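Local coordinates for FEZ-1 protein (Fluoribacter gormanii, PDB 5WCK) that probably hydrolyses beta-lactam antibiotics as a monomeric subclass B3 metallo-beta-lactamase with two zinc ions in its active site, at residues 144-149 with 153-158; 70-75 with 95-100; 198-203 with 248-253; 74-79 with 212-217. The protein carries 2 engineered substitutions. One frame throughout, in Å; residues are numbered along the deposited sequence.

All four contacts are buried, but their depth and chemistry differ. Interaction 4, centred about 6 Å from the chain's centre, is held by zinc ligation; interaction 3 is farthest out at about 16 Å and joins two helices by apolar contacts. Interaction 2 joins the ligand loop to helix 95-103 by a backbone-to-carboxylate hydrogen bond and a small apolar touch, and shares F74 and D75 of helix 74-77 with interaction 4. Interaction 1 is the hydrogen-bonded hairpin whose loop end supplies H149 to the zinc ion bound by H71 and H73 of interaction 2, and the T154 N to S70 O bond ties the two. S199 of interaction 3 bonds to P147 O, linking helix 192-204 to that loop.

Interaction 1: residues 144-149 with 153-158; sequences HLTPGH and CTTWTM. With ZN (zinc ion), chain D.
Two side-chain hydrogen bonds accompany the backbone bonds between H144-T146 and C153-T155, one of them joining two threonine hydroxyls. T146 OG1 and T155 OG1 lie 2.9 Å apart, the side chains crossing at about a right angle. In T146 the hydroxyl sits between backbone N and carbonyl carbon (chi1 57°), which turns it to T155; G173 N is a further partner of T155 OG1, so this buried hydroxyl has two. The other bond runs between H144 NE2 and T157 OG1, also 2.9 Å. Here T157 OG1 lies in the plane of the imidazole at its edge, and either atom could be the donor.

H144 and T155 form an antiparallel hydrogen-bonded pair, with T155 N to H144 O at 2.9 Å and the return bond from H144 N to T155 O; L145 and T154 follow as a non-hydrogen-bonded pair, CA atoms 5.0 Å apart. T146 N then donates to C153 O over 2.9 Å, carrying the ladder past the last paired residues. T154 CA adds a C-H...O contact with H144 O, 3.4 Å away.

Past P147 the chain turns into the connecting loop, where H149 NE2 binds zinc at 2.1 Å alongside H71 and H73. These features identify the beta hairpin of strands 139-145 and 154-162, which delivers a histidine ligand to the dizinc site of the metallo-beta-lactamase fold.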
loop_
_atom_site.group_PDB
_atom_site.type_symbol
_atom_site.label_atom_id
_atom_site.label_comp_id
_atom_site.label_asym_id
_atom_site.label_seq_id
_atom_site.Cartn_x
_atom_site.Cartn_y
_atom_site.Cartn_z
ATOM N N HIS A 144 9.826 3.783 0.492
ATOM C CA HIS A 144 10.163 4.760 -0.529
ATOM C C HIS A 144 9.052 5.797 -0.604
ATOM O O HIS A 144 7.899 5.450 -0.837
ATOM C CB HIS A 144 10.376 4.128 -1.903
ATOM C CG HIS A 144 11.424 3.075 -1.915
ATOM N ND1 HIS A 144 12.734 3.327 -2.260
ATOM C CD2 HIS A 144 11.353 1.764 -1.589
ATOM C CE1 HIS A 144 13.411 2.187 -2.201
ATOM N NE2 HIS A 144 12.596 1.233 -1.790
ATOM N N LEU A 145 9.418 7.065 -0.419
ATOM C CA LEU A 145 8.464 8.140 -0.579
ATOM C C LEU A 145 8.187 8.322 -2.077
ATOM O O LEU A 145 9.083 8.712 -2.849
ATOM C CB LEU A 145 9.023 9.410 0.068
ATOM C CG LEU A 145 8.146 10.653 0.006
ATOM C CD1 LEU A 145 6.802 10.444 0.636
ATOM C CD2 LEU A 145 8.859 11.823 0.663
ATOM N N THR A 146 6.936 8.060 -2.454
ATOM C CA THR A 146 6.453 8.255 -3.803
ATOM C C THR A 146 5.211 9.122 -3.713
ATOM O O THR A 146 4.084 8.633 -3.791
ATOM C CB THR A 146 6.186 6.911 -4.493
ATOM O OG1 THR A 146 5.256 6.119 -3.754
ATOM C CG2 THR A 146 7.485 6.155 -4.682
ATOM N N PRO A 147 5.405 10.436 -3.478
ATOM C CA PRO A 147 4.296 11.323 -3.153
ATOM C C PRO A 147 3.500 11.792 -4.368
ATOM O O PRO A 147 3.884 11.574 -5.522
ATOM C CB PRO A 147 5.029 12.490 -2.489
ATOM C CG PRO A 147 6.321 12.582 -3.261
ATOM C CD PRO A 147 6.692 11.145 -3.546
ATOM N N GLY A 148 2.375 12.426 -4.060
ATOM C CA GLY A 148 1.450 12.979 -5.051
ATOM C C GLY A 148 0.026 12.551 -4.753
ATOM O O GLY A 148 -0.841 13.382 -4.430
ATOM N N HIS A 149 -0.211 11.230 -4.802
ATOM C CA HIS A 149 -1.510 10.660 -4.458
ATOM C C HIS A 149 -1.897 11.040 -3.024
ATOM O O HIS A 149 -3.056 11.374 -2.758
ATOM C CB HIS A 149 -1.532 9.147 -4.721
ATOM C CG HIS A 149 -2.859 8.550 -4.425
ATOM N ND1 HIS A 149 -3.908 8.571 -5.326
ATOM C CD2 HIS A 149 -3.317 7.966 -3.299
ATOM C CE1 HIS A 149 -4.971 7.998 -4.752
ATOM N NE2 HIS A 149 -4.631 7.618 -3.505
ATOM N N CYS A 153 2.661 9.151 0.482
ATOM C CA CYS A 153 2.426 7.837 -0.101
ATOM C C CYS A 153 3.743 7.065 -0.151
ATOM O O CYS A 153 4.786 7.620 -0.569
ATOM C CB CYS A 153 1.864 7.988 -1.503
ATOM S SG CYS A 153 1.513 6.378 -2.247
ATOM N N THR A 154 3.671 5.806 0.295
ATOM C CA THR A 154 4.832 4.947 0.504
ATOM C C THR A 154 4.725 3.748 -0.436
ATOM O O THR A 154 3.747 3.034 -0.409
ATOM C CB THR A 154 4.948 4.496 1.964
ATOM O OG1 THR A 154 4.971 5.678 2.775
ATOM C CG2 THR A 154 6.177 3.644 2.231
ATOM N N THR A 155 5.797 3.525 -1.194
ATOM C CA THR A 155 5.991 2.309 -1.955
ATOM C C THR A 155 6.962 1.440 -1.153
ATOM O O THR A 155 8.093 1.851 -0.879
ATOM C CB THR A 155 6.519 2.633 -3.351
ATOM O OG1 THR A 155 5.454 3.262 -4.075
ATOM C CG2 THR A 155 6.954 1.392 -4.106
ATOM N N TRP A 156 6.507 0.257 -0.770
ATOM C CA TRP A 156 7.255 -0.646 0.101
ATOM C C TRP A 156 8.013 -1.659 -0.753
ATOM O O TRP A 156 7.422 -2.239 -1.640
ATOM C CB TRP A 156 6.305 -1.350 1.083
ATOM C CG TRP A 156 5.790 -0.476 2.191
ATOM C CD1 TRP A 156 4.559 0.103 2.330
ATOM C CD2 TRP A 156 6.554 -0.066 3.326
ATOM N NE1 TRP A 156 4.512 0.869 3.471
ATOM C CE2 TRP A 156 5.719 0.754 4.118
ATOM C CE3 TRP A 156 7.853 -0.342 3.746
ATOM C CZ2 TRP A 156 6.189 1.313 5.305
ATOM C CZ3 TRP A 156 8.301 0.195 4.929
ATOM C CH2 TRP A 156 7.478 1.026 5.684
ATOM N N THR A 157 9.299 -1.876 -0.461
ATOM C CA THR A 157 10.063 -2.880 -1.184
ATOM C C THR A 157 10.733 -3.847 -0.210
ATOM O O THR A 157 11.044 -3.511 0.937
ATOM C CB THR A 157 11.076 -2.237 -2.139
ATOM O OG1 THR A 157 12.063 -1.551 -1.364
ATOM C CG2 THR A 157 10.428 -1.313 -3.152
ATOM N N MET A 158 10.920 -5.075 -0.705
ATOM C CA MET A 158 11.708 -6.068 0.011
ATOM C C MET A 158 12.249 -7.081 -0.993
ATOM O O MET A 158 11.715 -7.213 -2.074
ATOM C CB MET A 158 10.905 -6.792 1.092
ATOM C CG MET A 158 9.738 -7.561 0.538
ATOM S SD MET A 158 8.570 -8.216 1.761
ATOM C CE MET A 158 9.664 -9.261 2.715
HETATM ZN ZN ZN D . -5.792 6.762 -2.008
HETATM O O HOH W 1 -7.139 5.329 -2.101
#

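Interaction 2: residues 70-75 with 95-100; sequences SHAHFD and DEDVSV. With ZN (zinc ion), chain D; ZN (zinc ion), chain C.
D97 OD2 is gripped by two donors, the backbone N of A72 and the hydroxyl of T150. D97 lies in the first part of the helical segment 95-103, whereas A72 lies within the His-X-His-X-Asp-His motif of the metallo-beta-lactamases, here residues 71 to 76. The A72 N-H reaches D97 OD2 over 3.1 Å at an angle of 147°, coming from above the carboxylate plane, 55° out of it. Through A72 N, D97 probably acts as a second-shell residue: one carboxylate oxygen holds the backbone between the two zinc-binding histidines and also the loop that follows H149.

A72 is the centre of an inverse gamma turn, marked by a weak bond from H73 N to H71 O. Its methyl points at the helix: A72 CB packs on V100 CG1 at 3.7 Å, and the same methyl group of V100 lies 3.5 Å from A72 O.

On the metal side, H71 NE2 and H73 ND1 both bind the same zinc ion, each at 2.1 Å, while H71 ND1 is hydrogen-bonded to G173 O, which helps to set the rotation of that ring. The bridging water, 2.0 Å from either metal, donates to D75 OD1 at 2.8 Å.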
loop_
_atom_site.group_PDB
_atom_site.type_symbol
_atom_site.label_atom_id
_atom_site.label_comp_id
_atom_site.label_asym_id
_atom_site.label_seq_id
_atom_site.Cartn_x
_atom_site.Cartn_y
_atom_site.Cartn_z
ATOM N N SER A 70 0.137 1.693 2.923
ATOM C CA SER A 70 0.566 2.238 1.632
ATOM C C SER A 70 0.459 3.770 1.625
ATOM O O SER A 70 1.341 4.456 1.148
ATOM C CB SER A 70 -0.256 1.676 0.503
ATOM O OG SER A 70 0.039 0.296 0.309
ATOM N N HIS A 71 -0.684 4.282 2.072
ATOM C CA HIS A 71 -0.878 5.724 2.131
ATOM C C HIS A 71 -2.091 6.043 3.013
ATOM O O HIS A 71 -2.905 5.181 3.289
ATOM C CB HIS A 71 -0.992 6.336 0.723
ATOM C CG HIS A 71 -2.200 5.976 -0.070
ATOM N ND1 HIS A 71 -2.186 5.003 -1.074
ATOM C CD2 HIS A 71 -3.449 6.484 -0.063
ATOM C CE1 HIS A 71 -3.375 4.956 -1.646
ATOM N NE2 HIS A 71 -4.169 5.858 -1.056
ATOM N N ALA A 72 -2.175 7.315 3.423
ATOM C CA ALA A 72 -3.166 7.773 4.410
ATOM C C ALA A 72 -4.481 8.172 3.730
ATOM O O ALA A 72 -4.815 9.345 3.655
ATOM C CB ALA A 72 -2.594 8.914 5.227
ATOM N N HIS A 73 -5.221 7.176 3.243
ATOM C CA HIS A 73 -6.617 7.290 2.867
ATOM C C HIS A 73 -7.411 6.208 3.608
ATOM O O HIS A 73 -6.884 5.147 3.951
ATOM C CB HIS A 73 -6.815 7.170 1.356
ATOM C CG HIS A 73 -6.496 8.403 0.586
ATOM N ND1 HIS A 73 -6.160 8.375 -0.779
ATOM C CD2 HIS A 73 -6.483 9.706 0.955
ATOM C CE1 HIS A 73 -5.971 9.620 -1.186
ATOM N NE2 HIS A 73 -6.123 10.446 -0.149
ATOM N N PHE A 74 -8.695 6.489 3.836
ATOM C CA PHE A 74 -9.542 5.591 4.630
ATOM C C PHE A 74 -9.536 4.148 4.110
ATOM O O PHE A 74 -9.643 3.210 4.918
ATOM C CB PHE A 74 -10.986 6.115 4.708
ATOM C CG PHE A 74 -11.762 5.955 3.431
ATOM C CD1 PHE A 74 -11.676 6.897 2.420
ATOM C CD2 PHE A 74 -12.537 4.829 3.209
ATOM C CE1 PHE A 74 -12.350 6.727 1.221
ATOM C CE2 PHE A 74 -13.214 4.659 2.012
ATOM C CZ PHE A 74 -13.116 5.604 1.015
ATOM N N ASP A 75 -9.439 3.948 2.785
ATOM C CA ASP A 75 -9.554 2.609 2.214
ATOM C C ASP A 75 -8.320 1.757 2.537
ATOM O O ASP A 75 -8.399 0.548 2.381
ATOM C CB ASP A 75 -9.863 2.630 0.713
ATOM C CG ASP A 75 -8.884 3.382 -0.169
ATOM O OD1 ASP A 75 -8.383 4.420 0.289
ATOM O OD2 ASP A 75 -8.673 2.964 -1.335
ATOM N N ASP A 95 6.411 10.341 7.447
ATOM C CA ASP A 95 6.342 11.684 8.014
ATOM C C ASP A 95 5.217 12.504 7.375
ATOM O O ASP A 95 4.337 13.025 8.085
ATOM C CB ASP A 95 7.708 12.350 7.899
ATOM C CG ASP A 95 7.843 13.686 8.620
ATOM O OD1 ASP A 95 7.018 13.965 9.523
ATOM O OD2 ASP A 95 8.810 14.412 8.305
ATOM N N GLU A 96 5.243 12.621 6.048
ATOM C CA GLU A 96 4.346 13.531 5.337
ATOM C C GLU A 96 2.872 13.127 5.450
ATOM O O GLU A 96 1.985 13.989 5.199
ATOM C CB GLU A 96 4.748 13.620 3.868
ATOM C CG GLU A 96 6.057 14.371 3.608
ATOM C CD GLU A 96 7.384 13.641 3.823
ATOM O OE1 GLU A 96 7.392 12.451 4.292
ATOM O OE2 GLU A 96 8.446 14.261 3.550
ATOM N N ASP A 97 2.574 11.863 5.809
ATOM C CA ASP A 97 1.194 11.420 5.991
ATOM C C ASP A 97 0.732 11.334 7.466
ATOM O O ASP A 97 -0.401 11.001 7.719
ATOM C CB ASP A 97 0.951 10.073 5.316
ATOM C CG ASP A 97 0.455 10.159 3.885
ATOM O OD1 ASP A 97 0.235 11.295 3.381
ATOM O OD2 ASP A 97 0.319 9.074 3.280
ATOM N N VAL A 98 1.617 11.635 8.424
ATOM C CA VAL A 98 1.306 11.485 9.858
ATOM C C VAL A 98 0.140 12.398 10.245
ATOM O O VAL A 98 -0.768 11.954 10.964
ATOM C CB VAL A 98 2.544 11.727 10.720
ATOM C CG1 VAL A 98 2.171 11.860 12.203
ATOM C CG2 VAL A 98 3.562 10.606 10.506
ATOM N N SER A 99 0.136 13.646 9.743
ATOM C CA SER A 99 -0.943 14.570 10.121
ATOM C C SER A 99 -2.312 13.972 9.772
ATOM O O SER A 99 -3.287 14.077 10.535
ATOM C CB SER A 99 -0.767 15.917 9.482
ATOM O OG SER A 99 -1.891 16.734 9.751
ATOM N N VAL A 100 -2.428 13.374 8.582
ATOM C CA VAL A 100 -3.710 12.804 8.187
ATOM C C VAL A 100 -4.108 11.645 9.111
ATOM O O VAL A 100 -5.275 11.523 9.485
ATOM C CB VAL A 100 -3.703 12.381 6.709
ATOM C CG1 VAL A 100 -4.916 11.574 6.355
ATOM C CG2 VAL A 100 -3.587 13.608 5.820
HETATM ZN ZN ZN D . -5.792 6.762 -2.008
HETATM ZN ZN ZN C . -7.025 3.356 -2.488
HETATM O O HOH W 1 -7.139 5.329 -2.101
#

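Interaction 3: residues 198-203 with 248-253; sequences HSIKVL and QKANDF. With SO4 (sulfate ion), chain J.
I200 of helix 192-204 points its side chain at helix 239-262, where A250 and F253, one turn apart, both point back. The two branches of I200 divide the work. I200 CG2 meets A250 CB at 3.7 Å, methyl against methyl. The longer branch carries CD1 across A250 to the phenyl group: I200 CD1 is 3.8 Å from A250 CA and equally 3.8 Å from F253 CD2. With chi2 near 162° this branch is extended, which accounts for its reach past the alanine.

The side chains of I200 and F253 cross obliquely. F253 CG stands anti to its backbone N (chi1 165°), directing the ring to helix 192-204, where it also meets Y196 and touches A193 and K197. The CA atoms of I200 and A250 are 6.0 Å apart, a close approach consistent with the small alanine side chain.

Helix 192-204 itself lies on the sheet of strands 139-145 and 154-162, L203 touching T155, so the pair belongs to a helix layer of the alpha-beta/beta-alpha metallo-beta-lactamase fold.

Q248, K249 and D252 bond to one another along their own helix. K249 NZ forms a salt bridge at 2.9 Å, meeting the anti lone pair of D252 OD2, and donates to a sulfate probably from the crystallisation liquor. That salt bridge plays no part in joining the segments: they meet through carbon atoms alone, and their attachment depends on shape and buried apolar surface.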
loop_
_atom_site.group_PDB
_atom_site.type_symbol
_atom_site.label_atom_id
_atom_site.label_comp_id
_atom_site.label_asym_id
_atom_site.label_seq_id
_atom_site.Cartn_x
_atom_site.Cartn_y
_atom_site.Cartn_z
ATOM N N HIS A 198 8.364 13.382 -9.375
ATOM C CA HIS A 198 9.404 12.704 -8.627
ATOM C C HIS A 198 9.073 11.218 -8.482
ATOM O O HIS A 198 9.939 10.365 -8.668
ATOM C CB HIS A 198 9.611 13.360 -7.257
ATOM C CG HIS A 198 10.615 12.648 -6.429
ATOM N ND1 HIS A 198 11.966 12.665 -6.737
ATOM C CD2 HIS A 198 10.475 11.872 -5.339
ATOM C CE1 HIS A 198 12.612 11.940 -5.834
ATOM N NE2 HIS A 198 11.733 11.430 -4.991
ATOM N N SER A 199 7.815 10.902 -8.150
ATOM C CA SER A 199 7.394 9.513 -8.011
ATOM C C SER A 199 7.625 8.749 -9.321
ATOM O O SER A 199 8.037 7.595 -9.312
ATOM C CB SER A 199 5.974 9.398 -7.600
ATOM O OG SER A 199 5.808 9.824 -6.265
ATOM N N ILE A 200 7.269 9.378 -10.432
ATOM C CA ILE A 200 7.473 8.759 -11.758
ATOM C C ILE A 200 8.962 8.466 -11.970
ATOM O O ILE A 200 9.329 7.358 -12.392
ATOM C CB ILE A 200 6.892 9.631 -12.880
ATOM C CG1 ILE A 200 5.365 9.654 -12.793
ATOM C CG2 ILE A 200 7.369 9.151 -14.242
ATOM C CD1 ILE A 200 4.718 10.767 -13.534
ATOM N N LYS A 201 9.808 9.451 -11.682
ATOM C CA LYS A 201 11.244 9.240 -11.872
ATOM C C LYS A 201 11.724 8.054 -11.021
ATOM O O LYS A 201 12.482 7.191 -11.514
ATOM C CB LYS A 201 12.012 10.523 -11.560
ATOM C CG LYS A 201 13.512 10.380 -11.693
ATOM C CD LYS A 201 14.222 11.686 -11.422
ATOM C CE LYS A 201 15.728 11.570 -11.590
ATOM N NZ LYS A 201 16.395 12.857 -11.271
ATOM N N VAL A 202 11.336 8.018 -9.737
ATOM C CA VAL A 202 11.748 6.948 -8.801
ATOM C C VAL A 202 11.252 5.593 -9.313
ATOM O O VAL A 202 12.021 4.618 -9.380
ATOM C CB VAL A 202 11.219 7.222 -7.378
ATOM C CG1 VAL A 202 11.262 6.003 -6.456
ATOM C CG2 VAL A 202 11.951 8.411 -6.770
ATOM N N LEU A 203 9.964 5.511 -9.649
ATOM C CA LEU A 203 9.391 4.211 -10.007
ATOM C C LEU A 203 9.913 3.701 -11.367
ATOM O O LEU A 203 10.131 2.471 -11.540
ATOM C CB LEU A 203 7.867 4.332 -9.986
ATOM C CG LEU A 203 7.266 4.433 -8.595
ATOM C CD1 LEU A 203 5.803 4.808 -8.719
ATOM C CD2 LEU A 203 7.435 3.154 -7.782
ATOM N N GLN A 248 2.192 3.359 -17.749
ATOM C CA GLN A 248 0.808 3.727 -17.986
ATOM C C GLN A 248 0.366 4.819 -16.997
ATOM O O GLN A 248 -0.273 5.767 -17.376
ATOM C CB GLN A 248 -0.125 2.522 -17.866
ATOM C CG GLN A 248 -1.583 2.867 -18.143
ATOM C CD GLN A 248 -1.771 3.293 -19.578
ATOM O OE1 GLN A 248 -1.383 2.585 -20.510
ATOM N NE2 GLN A 248 -2.335 4.477 -19.770
ATOM N N LYS A 249 0.678 4.652 -15.708
ATOM C CA LYS A 249 0.270 5.626 -14.714
ATOM C C LYS A 249 1.048 6.934 -14.913
ATOM O O LYS A 249 0.496 8.016 -14.681
ATOM C CB LYS A 249 0.399 5.083 -13.292
ATOM C CG LYS A 249 -0.527 3.926 -12.960
ATOM C CD LYS A 249 -1.996 4.147 -13.332
ATOM C CE LYS A 249 -2.602 5.399 -12.738
ATOM N NZ LYS A 249 -3.992 5.577 -13.235
ATOM N N ALA A 250 2.305 6.864 -15.379
ATOM C CA ALA A 250 3.050 8.088 -15.685
ATOM C C ALA A 250 2.345 8.822 -16.835
ATOM O O ALA A 250 2.138 10.042 -16.799
ATOM C CB ALA A 250 4.479 7.752 -16.026
ATOM N N ASN A 251 1.936 8.067 -17.865
ATOM C CA ASN A 251 1.246 8.651 -18.995
ATOM C C ASN A 251 -0.103 9.232 -18.535
ATOM O O ASN A 251 -0.476 10.324 -18.957
ATOM C CB ASN A 251 1.107 7.631 -20.126
ATOM C CG ASN A 251 2.419 7.421 -20.860
ATOM O OD1 ASN A 251 3.261 8.317 -20.888
ATOM N ND2 ASN A 251 2.611 6.240 -21.433
ATOM N N ASP A 252 -0.835 8.514 -17.668
ATOM C CA ASP A 252 -2.127 8.979 -17.130
ATOM C C ASP A 252 -1.948 10.322 -16.401
ATOM O O ASP A 252 -2.796 11.217 -16.512
ATOM C CB ASP A 252 -2.753 7.954 -16.185
ATOM C CG ASP A 252 -3.230 6.666 -16.843
ATOM O OD1 ASP A 252 -3.326 6.643 -18.092
ATOM O OD2 ASP A 252 -3.483 5.663 -16.089
ATOM N N PHE A 253 -0.858 10.459 -15.644
ATOM C CA PHE A 253 -0.590 11.682 -14.923
ATOM C C PHE A 253 -0.413 12.833 -15.923
ATOM O O PHE A 253 -1.028 13.906 -15.767
ATOM C CB PHE A 253 0.630 11.567 -13.999
ATOM C CG PHE A 253 1.119 12.910 -13.528
ATOM C CD1 PHE A 253 0.500 13.570 -12.479
ATOM C CD2 PHE A 253 2.158 13.558 -14.174
ATOM C CE1 PHE A 253 0.906 14.833 -12.099
ATOM C CE2 PHE A 253 2.581 14.814 -13.783
ATOM C CZ PHE A 253 1.952 15.452 -12.746
HETATM S S SO4 J . -5.267 2.160 -11.826
HETATM O O1 SO4 J . -6.484 1.638 -11.180
HETATM O O2 SO4 J . -4.150 2.204 -10.837
HETATM O O3 SO4 J . -4.893 1.282 -12.961
HETATM O O4 SO4 J . -5.542 3.535 -12.309
#

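Interaction 4: residues 74-79 with 212-217; sequences FDHAAG and LGSHAG. With ZN (zinc ion), chain C.
The backbones of H76 and S214 stay well apart, their CA atoms 7.4 Å from each other at the nearest approach between 74-79 and 212-217, so side chains and a metal bridge the gap. One zinc ion takes D75 OD2 at 2.0 Å and H76 NE2 at 2.1 Å from the first segment, H215 NE2 from the second, and the bridging water. The ligand atoms are therefore close neighbours: D75 OD2 lies 3.0 Å from H215 NE2, a proximity enforced by the shared metal rather than by a hydrogen bond.

The two imidazoles are almost perpendicular, with planes at 89° and centroids 4.7 Å apart, and H215 CD2 lies in the plane of the H76 ring at its edge. The D75 carboxylate is tilted 39° from the H215 ring. With chi1 at 57°, D75 folds its carboxylate back over its own backbone, which brings it to the metal from the start of helix 74-77.

An Asp-His-His set of protein ligands is the second zinc site of subclass B3 metallo-beta-lactamases. H215 reaches it from the loop just after strand 210-213, an outermost strand of the five-stranded sheet.

S214 CB packs 3.6 Å from H76 CE1. The carbonyl O of S214 lies at the edge of the same ring, near its plane, while its OG turns to G173 O. At the far side of the H215 ring, ND1 is hydrogen-bonded to D24 OD1, a second-shell partner that restrains rotation of the imidazole.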
loop_
_atom_site.group_PDB
_atom_site.type_symbol
_atom_site.label_atom_id
_atom_site.label_comp_id
_atom_site.label_asym_id
_atom_site.label_seq_id
_atom_site.Cartn_x
_atom_site.Cartn_y
_atom_site.Cartn_z
ATOM N N PHE A 74 -8.695 6.489 3.836
ATOM C CA PHE A 74 -9.542 5.591 4.630
ATOM C C PHE A 74 -9.536 4.148 4.110
ATOM O O PHE A 74 -9.643 3.210 4.918
ATOM C CB PHE A 74 -10.986 6.115 4.708
ATOM C CG PHE A 74 -11.762 5.955 3.431
ATOM C CD1 PHE A 74 -11.676 6.897 2.420
ATOM C CD2 PHE A 74 -12.537 4.829 3.209
ATOM C CE1 PHE A 74 -12.350 6.727 1.221
ATOM C CE2 PHE A 74 -13.214 4.659 2.012
ATOM C CZ PHE A 74 -13.116 5.604 1.015
ATOM N N ASP A 75 -9.439 3.948 2.785
ATOM C CA ASP A 75 -9.554 2.609 2.214
ATOM C C ASP A 75 -8.320 1.757 2.537
ATOM O O ASP A 75 -8.399 0.548 2.381
ATOM C CB ASP A 75 -9.863 2.630 0.713
ATOM C CG ASP A 75 -8.884 3.382 -0.169
ATOM O OD1 ASP A 75 -8.383 4.420 0.289
ATOM O OD2 ASP A 75 -8.673 2.964 -1.335
ATOM N N HIS A 76 -7.202 2.376 2.945
ATOM C CA HIS A 76 -6.004 1.632 3.335
ATOM C C HIS A 76 -5.725 1.682 4.833
ATOM O O HIS A 76 -5.014 0.798 5.329
ATOM C CB HIS A 76 -4.790 2.114 2.518
ATOM C CG HIS A 76 -5.096 2.091 1.064
ATOM N ND1 HIS A 76 -5.241 0.917 0.363
ATOM C CD2 HIS A 76 -5.439 3.077 0.207
ATOM C CE1 HIS A 76 -5.624 1.187 -0.872
ATOM N NE2 HIS A 76 -5.718 2.494 -1.018
ATOM N N ALA A 77 -6.278 2.671 5.547
ATOM C CA ALA A 77 -5.838 2.988 6.915
ATOM C C ALA A 77 -6.988 3.073 7.931
ATOM O O ALA A 77 -6.705 3.288 9.105
ATOM C CB ALA A 77 -5.063 4.276 6.921
ATOM N N ALA A 78 -8.250 2.960 7.514
ATOM C CA ALA A 78 -9.368 3.189 8.483
ATOM C C ALA A 78 -9.348 2.180 9.639
ATOM O O ALA A 78 -9.742 2.524 10.765
ATOM C CB ALA A 78 -10.691 3.122 7.782
ATOM N N GLY A 79 -8.907 0.959 9.366
ATOM C CA GLY A 79 -8.916 -0.141 10.357
ATOM C C GLY A 79 -7.780 -0.084 11.369
ATOM O O GLY A 79 -7.689 -0.971 12.222
ATOM N N LEU A 212 3.273 -5.669 -6.986
ATOM C CA LEU A 212 2.118 -5.614 -6.072
ATOM C C LEU A 212 1.669 -4.157 -5.928
ATOM O O LEU A 212 2.305 -3.215 -6.487
ATOM C CB LEU A 212 2.514 -6.217 -4.720
ATOM C CG LEU A 212 3.017 -7.658 -4.765
ATOM C CD1 LEU A 212 3.631 -8.059 -3.428
ATOM C CD2 LEU A 212 1.890 -8.613 -5.137
ATOM N N GLY A 213 0.584 -3.963 -5.173
ATOM C CA GLY A 213 0.016 -2.645 -5.020
ATOM C C GLY A 213 -1.027 -2.589 -3.930
ATOM O O GLY A 213 -1.393 -3.585 -3.319
ATOM N N SER A 214 -1.439 -1.364 -3.638
ATOM C CA SER A 214 -2.452 -1.110 -2.590
ATOM C C SER A 214 -3.850 -1.600 -2.999
ATOM O O SER A 214 -4.688 -1.825 -2.122
ATOM C CB SER A 214 -2.433 0.324 -2.222
ATOM O OG SER A 214 -2.636 1.150 -3.362
ATOM N N HIS A 215 -4.099 -1.764 -4.304
ATOM C CA HIS A 215 -5.333 -2.305 -4.820
ATOM C C HIS A 215 -5.033 -3.498 -5.736
ATOM O O HIS A 215 -4.126 -3.451 -6.578
ATOM C CB HIS A 215 -6.151 -1.261 -5.599
ATOM C CG HIS A 215 -6.721 -0.167 -4.770
ATOM N ND1 HIS A 215 -8.027 -0.216 -4.315
ATOM C CD2 HIS A 215 -6.192 0.969 -4.279
ATOM C CE1 HIS A 215 -8.275 0.872 -3.617
ATOM N NE2 HIS A 215 -7.178 1.621 -3.574
ATOM N N ALA A 216 -5.849 -4.540 -5.579
ATOM C CA ALA A 216 -5.777 -5.785 -6.349
ATOM C C ALA A 216 -5.762 -5.531 -7.859
ATOM O O ALA A 216 -4.999 -6.178 -8.603
ATOM C CB ALA A 216 -6.944 -6.662 -5.976
ATOM N N GLY A 217 -6.579 -4.579 -8.321
ATOM C CA GLY A 217 -6.720 -4.299 -9.732
ATOM C C GLY A 217 -5.458 -3.709 -10.361
ATOM O O GLY A 217 -5.269 -3.813 -11.581
HETATM ZN ZN ZN C . -7.025 3.356 -2.488
HETATM O O HOH W 1 -7.139 5.329 -2.101
#